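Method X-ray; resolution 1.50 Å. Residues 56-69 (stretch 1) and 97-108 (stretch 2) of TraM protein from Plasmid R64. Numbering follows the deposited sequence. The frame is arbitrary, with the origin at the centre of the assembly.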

# COMPACT_ATOMS: atom_id res chain seq x y z
N ASN A 56 -2.41 -11.96 8.93
CA ASN A 56 -2.32 -13.34 8.47
C ASN A 56 -2.93 -13.51 7.08
O ASN A 56 -3.56 -14.53 6.78
N ILE A 57 -2.72 -12.53 6.21
CA ILE A 57 -3.36 -12.55 4.89
C ILE A 57 -2.91 -13.67 3.98
O ILE A 57 -3.75 -14.37 3.43
N LEU A 58 -1.61 -13.83 3.79
CA LEU A 58 -1.12 -14.76 2.78
C LEU A 58 -1.48 -16.19 3.14
O LEU A 58 -1.88 -16.95 2.27
N GLU A 59 -1.34 -16.54 4.41
CA GLU A 59 -1.68 -17.90 4.83
C GLU A 59 -3.17 -18.15 4.67
O GLU A 59 -3.56 -19.24 4.26
N THR A 60 -4.00 -17.16 4.97
CA THR A 60 -5.44 -17.33 4.84
C THR A 60 -5.87 -17.42 3.38
O THR A 60 -6.70 -18.25 3.01
N ILE A 61 -5.30 -16.57 2.53
CA ILE A 61 -5.57 -16.64 1.10
C ILE A 61 -5.21 -18.03 0.58
O ILE A 61 -6.01 -18.66 -0.13
N LYS A 62 -4.03 -18.51 0.93
CA LYS A 62 -3.56 -19.80 0.41
C LYS A 62 -4.36 -20.98 0.95
O LYS A 62 -4.80 -21.84 0.19
N LYS A 63 -4.56 -21.02 2.26
CA LYS A 63 -5.22 -22.17 2.87
C LYS A 63 -6.72 -22.20 2.64
O LYS A 63 -7.28 -23.28 2.40
N GLU A 64 -7.36 -21.04 2.71
CA GLU A 64 -8.82 -20.98 2.65
C GLU A 64 -9.39 -20.54 1.31
O GLU A 64 -10.62 -20.47 1.14
N LYS A 65 -8.50 -20.24 0.37
CA LYS A 65 -8.92 -19.91 -1.00
C LYS A 65 -9.83 -18.70 -1.00
O LYS A 65 -10.92 -18.70 -1.60
N MSE A 66 -9.39 -17.67 -0.29
CA MSE A 66 -10.16 -16.45 -0.18
C MSE A 66 -9.45 -15.33 -0.92
O MSE A 66 -8.22 -15.30 -1.01
N ASN A 67 -10.25 -14.42 -1.47
CA ASN A 67 -9.70 -13.21 -2.05
C ASN A 67 -9.62 -12.16 -0.96
O ASN A 67 -10.35 -12.23 0.02
N LEU A 68 -8.73 -11.18 -1.13
CA LEU A 68 -8.72 -10.01 -0.27
C LEU A 68 -9.29 -8.84 -1.05
O LEU A 68 -8.88 -8.60 -2.18
N THR A 69 -10.25 -8.14 -0.45
CA THR A 69 -10.83 -6.95 -1.05
C THR A 69 -10.58 -5.77 -0.13
O THR A 69 -10.50 -5.94 1.08
N ARG A 97 -10.35 -0.02 4.54
CA ARG A 97 -11.11 -1.14 5.09
C ARG A 97 -10.87 -2.33 4.18
O ARG A 97 -10.85 -2.18 2.97
N MSE A 98 -10.65 -3.50 4.76
CA MSE A 98 -10.39 -4.68 3.94
C MSE A 98 -11.06 -5.92 4.50
O MSE A 98 -11.39 -5.99 5.68
N ARG A 99 -11.27 -6.89 3.63
CA ARG A 99 -12.02 -8.08 4.03
C ARG A 99 -11.60 -9.29 3.22
O ARG A 99 -11.46 -9.20 2.01
N LEU A 100 -11.39 -10.41 3.91
CA LEU A 100 -11.16 -11.68 3.24
C LEU A 100 -12.50 -12.30 2.87
O LEU A 100 -13.36 -12.46 3.73
N VAL A 101 -12.66 -12.63 1.59
CA VAL A 101 -13.94 -13.10 1.06
C VAL A 101 -13.76 -14.39 0.28
O VAL A 101 -12.99 -14.45 -0.67
N GLY A 102 -14.49 -15.43 0.69
CA GLY A 102 -14.44 -16.70 0.01
C GLY A 102 -15.74 -16.95 -0.73
O GLY A 102 -16.62 -16.09 -0.74
N GLN A 103 -15.85 -18.12 -1.35
CA GLN A 103 -17.06 -18.49 -2.08
C GLN A 103 -18.21 -18.76 -1.12
O GLN A 103 -19.33 -18.32 -1.36
N THR A 104 -17.93 -19.48 -0.04
CA THR A 104 -18.98 -19.87 0.89
C THR A 104 -19.19 -18.88 2.04
O THR A 104 -20.31 -18.70 2.50
N THR A 105 -18.11 -18.25 2.50
CA THR A 105 -18.24 -17.23 3.53
C THR A 105 -17.06 -16.27 3.55
O THR A 105 -16.17 -16.35 2.69
N SER A 106 -17.05 -15.38 4.54
CA SER A 106 -16.07 -14.30 4.63
C SER A 106 -15.56 -14.17 6.05
O SER A 106 -16.19 -14.67 7.00
N LYS A 107 -14.43 -13.48 6.21
CA LYS A 107 -13.98 -13.05 7.52
C LYS A 107 -14.54 -11.64 7.79
O LYS A 107 -14.96 -10.93 6.87
N PRO A 108 -14.55 -11.23 9.06
CA PRO A 108 -15.05 -9.89 9.38
C PRO A 108 -14.18 -8.81 8.74
O PRO A 108 -12.96 -8.96 8.62

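Leu100 loses the most surface to the opposing stretch, 111 Å², followed by Met66 (85 Å²) and Thr69 (68 Å²); the packing can be read from these three.

The frame is an antiparallel pairing of strands 67-69 and 97-101, whose axes approach to 4.7 Å at 159°. Asn67 N to Val101 O (2.9 Å) and Val101 N to Asn67 O (2.8 Å) form one hydrogen-bonded pair; Thr69 N to Arg99 O (2.9 Å) and Arg99 N to Thr69 O (2.8 Å) form the next. Leu68 and Leu100 lie between them as a non-hydrogen-bonded pair, CA to CA 4.6 Å, with both side chains on the face opposite that of Asn67, Val101, Thr69 and Arg99.

That face looks onto helix 57-64. Leu100 (chi1 m, chi2 t) sets CD1 3.9 Å from Ile57 CD1 and 3.8 Å from Thr60 CG2, while its CD2 lies 4.0 Å from Ile61 CG1 and 3.8 Å from Leu68 CD1. Leu68 (t, p) also reaches Met98, CD1 to CB at 4.3 Å.

Met66, a selenomethionine, points toward stretch 2 with an extended side chain (m, t, t). Its SE lies 3.9 Å from Leu100 CB, and its CE 3.8 Å from both Thr105 O and Lys107 CE. Its CG is 3.8 Å from Gly102 CA; an ideal CB on that glycine would come within 3.2 Å of Met66 CG, a tight approach.

Beyond the apolar cluster, Lys107 (m, m, t, t) closes a salt bridge, NZ to Glu64 OE2 at 3.0 Å, with a weak bond from NZ to Glu64 OE1 at 3.4 Å.

On the other face, Thr69 (p) places OG1 3.9 Å from Arg99 CB and 4.1 Å from Val101 CG2. Water 1 donates to Lys65 O (2.9 Å) and Val101 O (3.3 Å), bridging the backbones; water 2 links Lys65 O (2.9 Å) to Gln103 N (3.3 Å).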

# COMPACT_ATOMS: atom_id res chain seq x y z
CB ASN A 56 -2.99 -14.29 9.46
CG ASN A 56 -2.53 -15.70 9.29
OD1 ASN A 56 -1.39 -15.94 8.88
ND2 ASN A 56 -3.40 -16.66 9.60
CB ILE A 57 -3.13 -11.20 4.17
CG1 ILE A 57 -3.78 -10.07 4.95
CG2 ILE A 57 -3.61 -11.26 2.72
CD1 ILE A 57 -5.25 -10.25 5.13
CB LEU A 58 0.39 -14.62 2.60
CG LEU A 58 0.82 -13.26 2.06
CD1 LEU A 58 2.33 -13.27 1.88
CD2 LEU A 58 0.10 -12.97 0.76
CB GLU A 59 -1.28 -18.15 6.28
CG GLU A 59 -1.76 -19.50 6.78
CD GLU A 59 -1.43 -19.75 8.24
OE1 GLU A 59 -0.25 -20.00 8.54
OE2 GLU A 59 -2.37 -19.70 9.09
CB THR A 60 -6.21 -16.22 5.55
OG1 THR A 60 -5.81 -16.15 6.93
CG2 THR A 60 -7.73 -16.48 5.49
CB ILE A 61 -4.80 -15.56 0.32
CG1 ILE A 61 -5.42 -14.18 0.58
CG2 ILE A 61 -4.85 -15.86 -1.18
CD1 ILE A 61 -4.69 -13.04 -0.13
CB LYS A 62 -2.08 -20.02 0.74
CG LYS A 62 -1.52 -21.34 0.24
CD LYS A 62 -0.07 -21.50 0.66
CE LYS A 62 0.52 -22.81 0.15
NZ LYS A 62 -0.26 -23.98 0.65
CB LYS A 63 -4.89 -22.23 4.36
CG LYS A 63 -3.47 -22.69 4.62
CD LYS A 63 -3.11 -22.59 6.09
CE LYS A 63 -4.12 -23.33 6.96
NZ LYS A 63 -3.85 -23.12 8.41
CB GLU A 64 -9.37 -20.10 3.77
CG GLU A 64 -9.02 -20.63 5.16
CD GLU A 64 -9.82 -19.96 6.26
OE1 GLU A 64 -11.06 -19.85 6.12
OE2 GLU A 64 -9.21 -19.55 7.26
CB LYS A 65 -9.61 -21.11 -1.67
CG LYS A 65 -8.64 -22.11 -2.26
CD LYS A 65 -7.67 -22.68 -1.24
CE LYS A 65 -8.29 -23.83 -0.47
NZ LYS A 65 -7.28 -24.69 0.24
CB MSE A 66 -10.33 -16.05 1.29
CG MSE A 66 -11.24 -17.01 2.08
SE MSE A 66 -11.53 -16.31 3.88
CE MSE A 66 -13.00 -17.47 4.44
CB ASN A 67 -10.62 -12.70 -3.16
CG ASN A 67 -10.64 -13.61 -4.38
OD1 ASN A 67 -9.72 -14.38 -4.60
ND2 ASN A 67 -11.69 -13.50 -5.18
CB LEU A 68 -7.30 -9.66 0.15
CG LEU A 68 -7.18 -8.48 1.12
CD1 LEU A 68 -7.80 -8.81 2.48
CD2 LEU A 68 -5.72 -8.09 1.32
CB THR A 69 -12.34 -7.15 -1.28
OG1 THR A 69 -13.00 -7.23 -0.02
CG2 THR A 69 -12.58 -8.44 -2.06
CB ARG A 97 -12.60 -0.80 5.23
CG ARG A 97 -13.27 -0.35 3.97
CD ARG A 97 -14.70 0.16 4.27
NE ARG A 97 -15.40 0.63 3.08
CZ ARG A 97 -16.10 -0.15 2.26
NH1 ARG A 97 -16.18 -1.46 2.49
NH2 ARG A 97 -16.71 0.36 1.20
CB MSE A 98 -8.88 -4.90 3.77
CG MSE A 98 -8.14 -5.30 5.03
SE MSE A 98 -6.19 -5.51 4.75
CE MSE A 98 -5.72 -3.65 4.55
CB ARG A 99 -13.52 -7.84 3.84
CG ARG A 99 -14.37 -8.93 4.47
CD ARG A 99 -15.84 -8.64 4.34
NE ARG A 99 -16.60 -9.45 5.29
CZ ARG A 99 -17.88 -9.25 5.58
NH1 ARG A 99 -18.55 -8.26 4.99
NH2 ARG A 99 -18.49 -10.04 6.45
CB LEU A 100 -10.32 -12.60 4.14
CG LEU A 100 -8.86 -12.17 4.28
CD1 LEU A 100 -8.21 -12.76 5.54
CD2 LEU A 100 -8.10 -12.55 3.02
CB VAL A 101 -14.59 -12.04 0.16
CG1 VAL A 101 -15.88 -12.57 -0.46
CG2 VAL A 101 -14.85 -10.77 0.95
CB GLN A 103 -16.81 -19.72 -2.95
CG GLN A 103 -15.71 -19.55 -3.99
CD GLN A 103 -15.59 -20.75 -4.91
OE1 GLN A 103 -16.58 -21.44 -5.17
NE2 GLN A 103 -14.38 -21.00 -5.40
CB THR A 104 -18.77 -21.30 1.45
OG1 THR A 104 -17.37 -21.52 1.68
CG2 THR A 104 -19.28 -22.33 0.45
CB THR A 105 -18.46 -17.83 4.93
OG1 THR A 105 -18.08 -19.21 4.94
CG2 THR A 105 -19.93 -17.70 5.33
CB SER A 106 -16.73 -12.98 4.23
OG SER A 106 -17.27 -13.03 2.93
CB LYS A 107 -12.46 -13.02 7.61
CG LYS A 107 -11.76 -14.32 7.20
CD LYS A 107 -11.96 -15.45 8.19
CE LYS A 107 -11.22 -16.70 7.72
NZ LYS A 107 -11.01 -17.71 8.80
CB PRO A 108 -14.92 -9.83 10.90
CG PRO A 108 -14.98 -11.26 11.34
CD PRO A 108 -14.23 -12.00 10.28
O HOH W 1 -12.47 -16.70 -2.97
O HOH W 2 -13.38 -20.25 -1.15